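Local coordinates for hypothetical protein yxiM (Bacillus subtilis, PDB 2O14) that is probably an esterase of the GDSL (SGNH) hydrolase family, joining a galactose-binding-like beta domain to a hydrolase domain, its function still uncharacterized, at residues Ile30-Arg33 against Ala34-Tyr38; Gly214-Asp218 against Gly219-Ala223; Thr324-Pro328 against Glu329-Gly333. All coordinates share one frame; numbering follows the deposited sequence.

Contact 1: Ile30-Arg33 against Ala34-Tyr38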
ATOM      1  N   ILE A  30     -10.249 -24.171  -8.714  1.00 22.02           N
ATOM      2  CA  ILE A  30     -11.432 -24.700  -8.059  1.00 21.25           C
ATOM      3  C   ILE A  30     -12.464 -23.592  -8.213  1.00 21.67           C
ATOM      4  O   ILE A  30     -12.226 -22.452  -7.793  1.00 20.20           O
ATOM      5  CB  ILE A  30     -11.216 -24.945  -6.560  1.00 24.53           C
ATOM      6  CG1 ILE A  30     -10.278 -26.132  -6.351  1.00 24.85           C
ATOM      7  CG2 ILE A  30     -12.561 -25.191  -5.879  1.00 25.04           C
ATOM      8  CD1 ILE A  30      -9.987 -26.405  -4.891  1.00 27.19           C
ATOM      9  N   GLY A  31     -13.590 -23.914  -8.835  1.00 19.71           N
ATOM     10  CA  GLY A  31     -14.630 -22.919  -9.013  1.00 20.19           C
ATOM     11  C   GLY A  31     -15.331 -22.667  -7.691  1.00 20.81           C
ATOM     12  O   GLY A  31     -15.754 -23.611  -7.029  1.00 21.05           O
ATOM     13  N   VAL A  32     -15.436 -21.404  -7.292  1.00 22.43           N
ATOM     14  CA  VAL A  32     -16.110 -21.053  -6.048  1.00 22.24           C
ATOM     15  C   VAL A  32     -17.199 -20.039  -6.362  1.00 23.35           C
ATOM     16  O   VAL A  32     -16.941 -18.938  -6.858  1.00 22.45           O
ATOM     17  CB  VAL A  32     -15.147 -20.458  -5.011  1.00 21.89           C
ATOM     18  CG1 VAL A  32     -15.887 -20.235  -3.696  1.00 19.06           C
ATOM     19  CG2 VAL A  32     -13.968 -21.387  -4.806  1.00 20.05           C
ATOM     20  N   ARG A  33     -18.421 -20.444  -6.056  1.00 19.04           N
ATOM     21  CA  ARG A  33     -19.628 -19.671  -6.303  1.00 19.82           C
ATOM     22  C   ARG A  33     -20.021 -18.933  -5.016  1.00 18.22           C
ATOM     23  O   ARG A  33     -19.669 -19.370  -3.921  1.00 14.05           O
ATOM     24  CB  ARG A  33     -20.698 -20.676  -6.732  1.00 29.67           C
ATOM     25  CG  ARG A  33     -22.057 -20.166  -7.100  1.00 35.45           C
ATOM     26  CD  ARG A  33     -22.953 -21.383  -7.305  1.00 39.51           C
ATOM     27  NE  ARG A  33     -22.426 -22.267  -8.344  1.00 41.30           N
ATOM     28  CZ  ARG A  33     -22.821 -22.245  -9.613  1.00 42.69           C
ATOM     29  NH1 ARG A  33     -23.757 -21.386 -10.002  1.00 41.37           N
ATOM     30  NH2 ARG A  33     -22.271 -23.071 -10.496  1.00 43.75           N
ATOM     31  N   ALA A  34     -20.748 -17.828  -5.146  1.00 17.84           N
ATOM     32  CA  ALA A  34     -21.168 -17.050  -3.979  1.00 18.20           C
ATOM     33  C   ALA A  34     -21.970 -17.851  -2.960  1.00 20.02           C
ATOM     34  O   ALA A  34     -21.919 -17.553  -1.763  1.00 19.81           O
ATOM     35  CB  ALA A  34     -21.975 -15.832  -4.415  1.00 21.89           C
ATOM     36  N   SER A  35     -22.714 -18.857  -3.421  1.00 16.62           N
ATOM     37  CA  SER A  35     -23.517 -19.669  -2.508  1.00 17.34           C
ATOM     38  C   SER A  35     -22.727 -20.816  -1.881  1.00 16.95           C
ATOM     39  O   SER A  35     -23.277 -21.600  -1.117  1.00 16.28           O
ATOM     40  CB  SER A  35     -24.752 -20.234  -3.225  1.00 20.53           C
ATOM     41  OG  SER A  35     -24.391 -21.212  -4.186  1.00 20.05           O
ATOM     42  N   ASP A  36     -21.445 -20.932  -2.210  1.00 18.10           N
ATOM     43  CA  ASP A  36     -20.639 -21.995  -1.623  1.00 18.83           C
ATOM     44  C   ASP A  36     -20.276 -21.599  -0.195  1.00 18.62           C
ATOM     45  O   ASP A  36     -19.300 -20.883   0.038  1.00 17.72           O
ATOM     46  CB  ASP A  36     -19.357 -22.242  -2.430  1.00 20.94           C
ATOM     47  CG  ASP A  36     -19.620 -22.944  -3.759  1.00 21.96           C
ATOM     48  OD1 ASP A  36     -20.564 -23.758  -3.843  1.00 21.77           O
ATOM     49  OD2 ASP A  36     -18.866 -22.697  -4.720  1.00 23.40           O
ATOM     50  N   ARG A  37     -21.084 -22.055   0.755  1.00 19.05           N
ATOM     51  CA  ARG A  37     -20.857 -21.766   2.165  1.00 19.28           C
ATOM     52  C   ARG A  37     -19.605 -22.499   2.630  1.00 20.76           C
ATOM     53  O   ARG A  37     -19.307 -23.600   2.150  1.00 21.32           O
ATOM     54  CB  ARG A  37     -22.064 -22.232   2.986  1.00 18.63           C
ATOM     55  CG  ARG A  37     -21.930 -22.052   4.496  1.00 18.78           C
ATOM     56  CD  ARG A  37     -23.107 -22.688   5.210  1.00 19.07           C
ATOM     57  NE  ARG A  37     -24.371 -22.095   4.783  1.00 17.22           N
ATOM     58  CZ  ARG A  37     -24.781 -20.879   5.129  1.00 18.82           C
ATOM     59  NH1 ARG A  37     -24.028 -20.119   5.917  1.00 18.17           N
ATOM     60  NH2 ARG A  37     -25.943 -20.419   4.680  1.00 16.04           N
ATOM     61  N   TYR A  38     -18.866 -21.888   3.554  1.00 19.31           N
ATOM     62  CA  TYR A  38     -17.660 -22.518   4.086  1.00 19.38           C
ATOM     63  C   TYR A  38     -18.004 -23.922   4.573  1.00 21.45           C
ATOM     64  O   TYR A  38     -18.896 -24.090   5.411  1.00 19.50           O
ATOM     65  CB  TYR A  38     -17.109 -21.732   5.271  1.00 15.93           C
ATOM     66  CG  TYR A  38     -16.059 -22.501   6.024  1.00 15.38           C
ATOM     67  CD1 TYR A  38     -14.786 -22.686   5.484  1.00 16.51           C
ATOM     68  CD2 TYR A  38     -16.349 -23.096   7.252  1.00 15.67           C
ATOM     69  CE1 TYR A  38     -13.827 -23.448   6.143  1.00 17.66           C
ATOM     70  CE2 TYR A  38     -15.395 -23.865   7.923  1.00 15.55           C
ATOM     71  CZ  TYR A  38     -14.139 -24.036   7.366  1.00 18.72           C
ATOM     72  OH  TYR A  38     -13.187 -24.787   8.016  1.00 17.40           O
TER
HETATM   73  O   HOH W   1     -16.797 -25.080  -4.504  1.00 38.64           O

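Contact 2: Gly214-Asp218 against Gly219-Ala223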
ATOM      1  N   GLY A 214      -5.757  10.446   9.605  1.00 16.38           N
ATOM      2  CA  GLY A 214      -6.425   9.356   8.913  1.00 17.16           C
ATOM      3  C   GLY A 214      -5.600   8.081   8.837  1.00 16.07           C
ATOM      4  O   GLY A 214      -6.111   6.989   9.069  1.00 17.05           O
ATOM      5  N   PHE A 215      -4.323   8.210   8.504  1.00 18.59           N
ATOM      6  CA  PHE A 215      -3.456   7.049   8.409  1.00 18.66           C
ATOM      7  C   PHE A 215      -3.442   6.334   9.755  1.00 18.89           C
ATOM      8  O   PHE A 215      -3.470   5.106   9.823  1.00 18.37           O
ATOM      9  CB  PHE A 215      -2.036   7.483   8.021  1.00 19.10           C
ATOM     10  CG  PHE A 215      -1.161   6.351   7.564  1.00 16.38           C
ATOM     11  CD1 PHE A 215      -0.519   5.530   8.484  1.00 15.25           C
ATOM     12  CD2 PHE A 215      -1.023   6.071   6.205  1.00 14.35           C
ATOM     13  CE1 PHE A 215       0.247   4.438   8.055  1.00 14.58           C
ATOM     14  CE2 PHE A 215      -0.264   4.989   5.768  1.00 12.25           C
ATOM     15  CZ  PHE A 215       0.372   4.169   6.694  1.00 13.77           C
ATOM     16  N   ARG A 216      -3.420   7.114  10.828  1.00 19.37           N
ATOM     17  CA  ARG A 216      -3.394   6.556  12.171  1.00 20.72           C
ATOM     18  C   ARG A 216      -4.692   5.892  12.607  1.00 20.24           C
ATOM     19  O   ARG A 216      -4.701   4.742  13.058  1.00 16.96           O
ATOM     20  CB  ARG A 216      -3.051   7.643  13.190  1.00 23.83           C
ATOM     21  CG  ARG A 216      -3.077   7.159  14.633  1.00 27.28           C
ATOM     22  CD  ARG A 216      -2.719   8.279  15.588  1.00 32.02           C
ATOM     23  NE  ARG A 216      -2.579   7.808  16.963  1.00 36.81           N
ATOM     24  CZ  ARG A 216      -3.597   7.507  17.768  1.00 40.44           C
ATOM     25  NH1 ARG A 216      -4.850   7.629  17.344  1.00 37.62           N
ATOM     26  NH2 ARG A 216      -3.360   7.078  19.001  1.00 39.34           N
ATOM     27  N   ASN A 217      -5.787   6.621  12.448  1.00 19.70           N
ATOM     28  CA  ASN A 217      -7.092   6.156  12.906  1.00 21.20           C
ATOM     29  C   ASN A 217      -7.978   5.287  12.023  1.00 21.22           C
ATOM     30  O   ASN A 217      -8.803   4.531  12.543  1.00 19.61           O
ATOM     31  CB  ASN A 217      -7.904   7.369  13.351  1.00 20.20           C
ATOM     32  CG  ASN A 217      -7.177   8.201  14.384  1.00 22.69           C
ATOM     33  OD1 ASN A 217      -7.521   9.359  14.620  1.00 25.02           O
ATOM     34  ND2 ASN A 217      -6.169   7.611  15.015  1.00 19.99           N
ATOM     35  N   ASP A 218      -7.821   5.361  10.705  1.00 19.83           N
ATOM     36  CA  ASP A 218      -8.721   4.598   9.846  1.00 19.27           C
ATOM     37  C   ASP A 218      -8.290   3.254   9.259  1.00 17.62           C
ATOM     38  O   ASP A 218      -8.846   2.818   8.254  1.00 15.21           O
ATOM     39  CB  ASP A 218      -9.268   5.524   8.746  1.00 18.31           C
ATOM     40  CG  ASP A 218     -10.055   6.708   9.325  1.00 20.47           C
ATOM     41  OD1 ASP A 218     -10.849   6.483  10.257  1.00 19.59           O
ATOM     42  OD2 ASP A 218      -9.891   7.857   8.864  1.00 20.19           O
ATOM     43  N   GLY A 219      -7.318   2.591   9.883  1.00 17.01           N
ATOM     44  CA  GLY A 219      -6.919   1.275   9.397  1.00 16.06           C
ATOM     45  C   GLY A 219      -5.512   1.043   8.877  1.00 17.30           C
ATOM     46  O   GLY A 219      -4.953  -0.043   9.073  1.00 16.12           O
ATOM     47  N   GLN A 220      -4.929   2.036   8.212  1.00 17.27           N
ATOM     48  CA  GLN A 220      -3.587   1.869   7.669  1.00 18.03           C
ATOM     49  C   GLN A 220      -2.522   1.581   8.725  1.00 18.98           C
ATOM     50  O   GLN A 220      -1.711   0.676   8.544  1.00 20.04           O
ATOM     51  CB  GLN A 220      -3.205   3.088   6.821  1.00 16.81           C
ATOM     52  CG  GLN A 220      -3.789   3.022   5.411  1.00 18.56           C
ATOM     53  CD  GLN A 220      -3.964   4.384   4.768  1.00 18.60           C
ATOM     54  OE1 GLN A 220      -4.814   5.172   5.184  1.00 17.65           O
ATOM     55  NE2 GLN A 220      -3.163   4.668   3.746  1.00 17.84           N
ATOM     56  N   LEU A 221      -2.513   2.324   9.827  1.00 18.74           N
ATOM     57  CA  LEU A 221      -1.515   2.057  10.855  1.00 18.95           C
ATOM     58  C   LEU A 221      -1.765   0.706  11.513  1.00 18.35           C
ATOM     59  O   LEU A 221      -0.823  -0.038  11.784  1.00 19.36           O
ATOM     60  CB  LEU A 221      -1.520   3.142  11.932  1.00 20.60           C
ATOM     61  CG  LEU A 221      -0.438   2.929  12.994  1.00 19.33           C
ATOM     62  CD1 LEU A 221       0.944   3.093  12.359  1.00 21.48           C
ATOM     63  CD2 LEU A 221      -0.624   3.921  14.124  1.00 21.04           C
ATOM     64  N   GLU A 222      -3.031   0.393  11.778  1.00 19.26           N
ATOM     65  CA  GLU A 222      -3.380  -0.882  12.408  1.00 18.77           C
ATOM     66  C   GLU A 222      -2.875  -2.054  11.571  1.00 18.89           C
ATOM     67  O   GLU A 222      -2.354  -3.028  12.113  1.00 17.85           O
ATOM     68  CB  GLU A 222      -4.898  -1.022  12.592  1.00 19.15           C
ATOM     69  CG  GLU A 222      -5.298  -2.374  13.196  1.00 17.78           C
ATOM     70  CD  GLU A 222      -6.805  -2.587  13.273  1.00 21.04           C
ATOM     71  OE1 GLU A 222      -7.565  -1.762  12.726  1.00 22.86           O
ATOM     72  OE2 GLU A 222      -7.233  -3.591  13.878  1.00 21.30           O
ATOM     73  N   ALA A 223      -3.036  -1.946  10.253  1.00 16.58           N
ATOM     74  CA  ALA A 223      -2.604  -2.985   9.322  1.00 17.36           C
ATOM     75  C   ALA A 223      -1.101  -3.228   9.401  1.00 18.19           C
ATOM     76  O   ALA A 223      -0.639  -4.361   9.268  1.00 17.71           O
ATOM     77  CB  ALA A 223      -2.982  -2.600   7.896  1.00 17.31           C
TER
HETATM   78  O   HOH W   2      -6.099   4.554   7.439  1.00 16.52           O
HETATM   79  O   HOH W   3      -5.377   2.447  12.070  1.00 17.00           O

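Contact 3: Thr324-Pro328 against Glu329-Gly333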
ATOM      1  N   THR A 324      16.864  21.202  -9.515  1.00 26.30           N
ATOM      2  CA  THR A 324      17.700  22.352  -9.826  1.00 27.29           C
ATOM      3  C   THR A 324      18.783  21.960 -10.830  1.00 28.25           C
ATOM      4  O   THR A 324      19.161  22.763 -11.680  1.00 29.48           O
ATOM      5  CB  THR A 324      18.397  22.913  -8.559  1.00 20.96           C
ATOM      6  OG1 THR A 324      17.419  23.487  -7.684  1.00 19.36           O
ATOM      7  CG2 THR A 324      19.414  23.984  -8.933  1.00 20.82           C
ATOM      8  N   SER A 325      19.269  20.725 -10.741  1.00 27.48           N
ATOM      9  CA  SER A 325      20.326  20.265 -11.635  1.00 28.65           C
ATOM     10  C   SER A 325      19.853  19.865 -13.030  1.00 29.99           C
ATOM     11  O   SER A 325      20.671  19.737 -13.945  1.00 30.92           O
ATOM     12  CB  SER A 325      21.082  19.091 -11.010  1.00 31.19           C
ATOM     13  OG  SER A 325      20.321  17.899 -11.074  1.00 33.51           O
ATOM     14  N   ILE A 326      18.551  19.663 -13.204  1.00 28.33           N
ATOM     15  CA  ILE A 326      18.041  19.277 -14.515  1.00 27.89           C
ATOM     16  C   ILE A 326      17.225  20.378 -15.188  1.00 27.65           C
ATOM     17  O   ILE A 326      16.917  20.287 -16.378  1.00 26.49           O
ATOM     18  CB  ILE A 326      17.189  17.983 -14.442  1.00 34.42           C
ATOM     19  CG1 ILE A 326      15.940  18.210 -13.590  1.00 34.91           C
ATOM     20  CG2 ILE A 326      18.028  16.843 -13.871  1.00 33.94           C
ATOM     21  CD1 ILE A 326      15.030  16.998 -13.529  1.00 32.89           C
ATOM     22  N   GLY A 327      16.882  21.418 -14.430  1.00 28.81           N
ATOM     23  CA  GLY A 327      16.125  22.526 -14.993  1.00 28.51           C
ATOM     24  C   GLY A 327      14.615  22.413 -14.871  1.00 29.37           C
ATOM     25  O   GLY A 327      14.079  21.312 -14.764  1.00 26.60           O
ATOM     26  N   PRO A 328      13.899  23.548 -14.891  1.00 32.77           N
ATOM     27  CA  PRO A 328      12.437  23.592 -14.783  1.00 34.25           C
ATOM     28  C   PRO A 328      11.699  22.786 -15.850  1.00 35.67           C
ATOM     29  O   PRO A 328      10.730  22.089 -15.554  1.00 36.32           O
ATOM     30  CB  PRO A 328      12.131  25.084 -14.886  1.00 29.95           C
ATOM     31  CG  PRO A 328      13.330  25.709 -14.257  1.00 30.33           C
ATOM     32  CD  PRO A 328      14.464  24.909 -14.856  1.00 29.53           C
ATOM     33  N   GLU A 329      12.157  22.883 -17.092  1.00 37.41           N
ATOM     34  CA  GLU A 329      11.510  22.174 -18.187  1.00 39.80           C
ATOM     35  C   GLU A 329      11.526  20.655 -18.013  1.00 39.14           C
ATOM     36  O   GLU A 329      10.491  19.998 -18.157  1.00 39.42           O
ATOM     37  CB  GLU A 329      12.164  22.566 -19.512  1.00 64.69           C
ATOM     38  CG  GLU A 329      11.388  22.135 -20.743  1.00 69.55           C
ATOM     39  CD  GLU A 329      11.893  22.819 -22.001  1.00 73.08           C
ATOM     40  OE1 GLU A 329      11.822  24.067 -22.063  1.00 75.07           O
ATOM     41  OE2 GLU A 329      12.362  22.112 -22.919  1.00 74.99           O
ATOM     42  N   ARG A 330      12.690  20.098 -17.698  1.00 33.51           N
ATOM     43  CA  ARG A 330      12.812  18.657 -17.502  1.00 32.76           C
ATOM     44  C   ARG A 330      12.090  18.205 -16.234  1.00 32.14           C
ATOM     45  O   ARG A 330      11.467  17.142 -16.216  1.00 30.56           O
ATOM     46  CB  ARG A 330      14.288  18.255 -17.436  1.00 45.60           C
ATOM     47  CG  ARG A 330      15.046  18.481 -18.738  1.00 49.10           C
ATOM     48  CD  ARG A 330      16.517  18.135 -18.583  1.00 51.40           C
ATOM     49  NE  ARG A 330      16.697  16.777 -18.078  1.00 54.57           N
ATOM     50  CZ  ARG A 330      17.855  16.284 -17.648  1.00 57.05           C
ATOM     51  NH1 ARG A 330      18.950  17.037 -17.662  1.00 56.68           N
ATOM     52  NH2 ARG A 330      17.917  15.041 -17.188  1.00 57.30           N
ATOM     53  N   THR A 331      12.174  19.014 -15.179  1.00 30.72           N
ATOM     54  CA  THR A 331      11.517  18.698 -13.913  1.00 29.88           C
ATOM     55  C   THR A 331      10.020  18.547 -14.152  1.00 30.33           C
ATOM     56  O   THR A 331       9.377  17.641 -13.624  1.00 28.94           O
ATOM     57  CB  THR A 331      11.741  19.814 -12.868  1.00 29.31           C
ATOM     58  OG1 THR A 331      13.121  19.839 -12.483  1.00 28.60           O
ATOM     59  CG2 THR A 331      10.880  19.574 -11.633  1.00 28.32           C
ATOM     60  N   LEU A 332       9.478  19.448 -14.962  1.00 36.77           N
ATOM     61  CA  LEU A 332       8.065  19.441 -15.298  1.00 37.19           C
ATOM     62  C   LEU A 332       7.689  18.105 -15.931  1.00 37.44           C
ATOM     63  O   LEU A 332       6.544  17.658 -15.832  1.00 39.45           O
ATOM     64  CB  LEU A 332       7.771  20.577 -16.273  1.00 38.41           C
ATOM     65  CG  LEU A 332       6.306  20.963 -16.439  1.00 41.08           C
ATOM     66  CD1 LEU A 332       5.787  21.564 -15.134  1.00 39.76           C
ATOM     67  CD2 LEU A 332       6.182  21.960 -17.581  1.00 42.04           C
ATOM     68  N   GLY A 333       8.659  17.470 -16.579  1.00 35.04           N
ATOM     69  CA  GLY A 333       8.407  16.188 -17.213  1.00 35.13           C
ATOM     70  C   GLY A 333       8.388  15.033 -16.228  1.00 34.48           C
ATOM     71  O   GLY A 333       8.167  13.883 -16.610  1.00 34.77           O
TER
HETATM   72  O   HOH W   4      15.178  21.573 -17.923  1.00 32.79           O

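Contact 1: Ile30-Arg33 against Ala34-Tyr38
The carboxylate of D36 turns back onto the backbone of R33 and takes its N-H in a short, almost straight bond, R33 N to D36 OD2 2.7 Å at 170°. The donor does not lie in the plane of the acid; it comes at OD2 from above, 42° out of it. The first torsion of D36 (chi1 -73°) keeps CG beside its own backbone N, the atom that bonds back to R33 O, and thereby holds the carboxylate near R33. The return bond runs from D36 N to R33 O, 2.9 Å, and closes the type I beta turn R33-D36, so two bonds in opposite senses tie the same two residues. V32 crosses the acid obliquely, its CG1 4.0 Å from D36 OD2. On the R33 side chain, CB lies 3.4 Å from D36 OD2, whereas CD, where the chain bends, lies 3.4 Å from S35 OG. A water donates to G31 O at 3.1 Å and, weakly, to D36 OD2. Around the turn, A34 N is bonded to D54 OD1, and V32 packs on F18, F20 and Y44 while its backbone pairs with D19, a manganese ligand. Chemically, the R33 N-H, just past the end of strand 30-32, is satisfied by a side-chain carboxylate within the turn, and the R33 guanidinium, not in contact with the acid, may still favour its ionised form through space.

Contact 2: Gly214-Asp218 against Gly219-Ala223
Q220 lays its CB over the middle of the F215 ring, a CH-pi contact 3.6 Å from the centroid and only 7° off the ring normal. The two side chains cross at about a right angle, and the amide lies tilted 42° to the ring, with NE2 3.5 Å from F215 CD2. NE2 also donates to M205 O and, weakly, to S207 OG. With its first torsion at -165°, F215 has CG beside its own carbonyl carbon, which puts the ring where Q220 can cover it. Beside this pair, L221 N bonds to F215 O at 2.9 Å, and L221 CD2 lies 4.1 Å from R216 CG. Two waters bridge the junction: one links G214 O, Q220 N and Q220 OE1, the other R216 O, G219 N and E222 N. G219 makes the turn possible with a positive phi, where a CB would clash with D218 O, and occupies the N-cap position of helix 220-225. The G219 turn joins helix 212-217 to helix 220-225. Helix 251-266 packs against both, through M261 on F215 and L221 and through a D260 salt bridge to R216, while E222 and A223 reach strand 108-115.

Contact 3: Thr324-Pro328 against Glu329-Gly333
I326 sets its CB over the centre of the R330 guanidinium, 3.6 Å above the plane, with CG2 following at 3.8 Å from R330 NH2. The arginine reaches back by a bend at chi3 (54°), which folds its end over the isoleucine. From the other branch, I326 CG1 comes within 3.4 Å of T331 OG1, the two side chains crossing at about a right angle. With a glycine here, the CB over the guanidinium and the branch beside T331 both go, and R330 would probably be left free to swing away from the turn. The next shell holds the backbone and T331 in place. G327 O is gripped twice by T331: by its N at 3.0 Å, nearly along the C=O axis, and by OG1 at 2.9 Å, from 47° above the carbonyl plane. L332 N bonds to P328 O at 3.0 Å, and a water donates to I326 O while accepting from R330 N. Further out, F284 touches both P328 and T331, and G333 O takes a bond from N344 ND2. Here one helix gives way to another at a glycine: G327, with a positive phi, is at once the first residue to leave helical angles and the N-cap of helix 328-332, and P328 opens that helix. The short helix leads on to D339 and H342, probably the Asp-x-x-His pair of an SGNH hydrolase triad.

Overall arrangement
From the N terminus the three contacts follow one another in series; each closes a local turn, and none nests in or crosses another. Contact 1 turns the chain out of strand 30-32 into the loop before strand 44-46, in the galactose-binding-like region. Contacts 2 and 3 both lie in the hydrolase region and each joins two successive helices: along the chain contact 2 falls between strands 201-204 and 233-237, contact 3 after edge strand 311-313 of the parallel sheet and before helix 345-361. Contact 2 also meets strand 108-115, tying the two regions together. Contacts 1 and 3 sit on opposite sides of the chain's centre, their own centres about 54 Å apart.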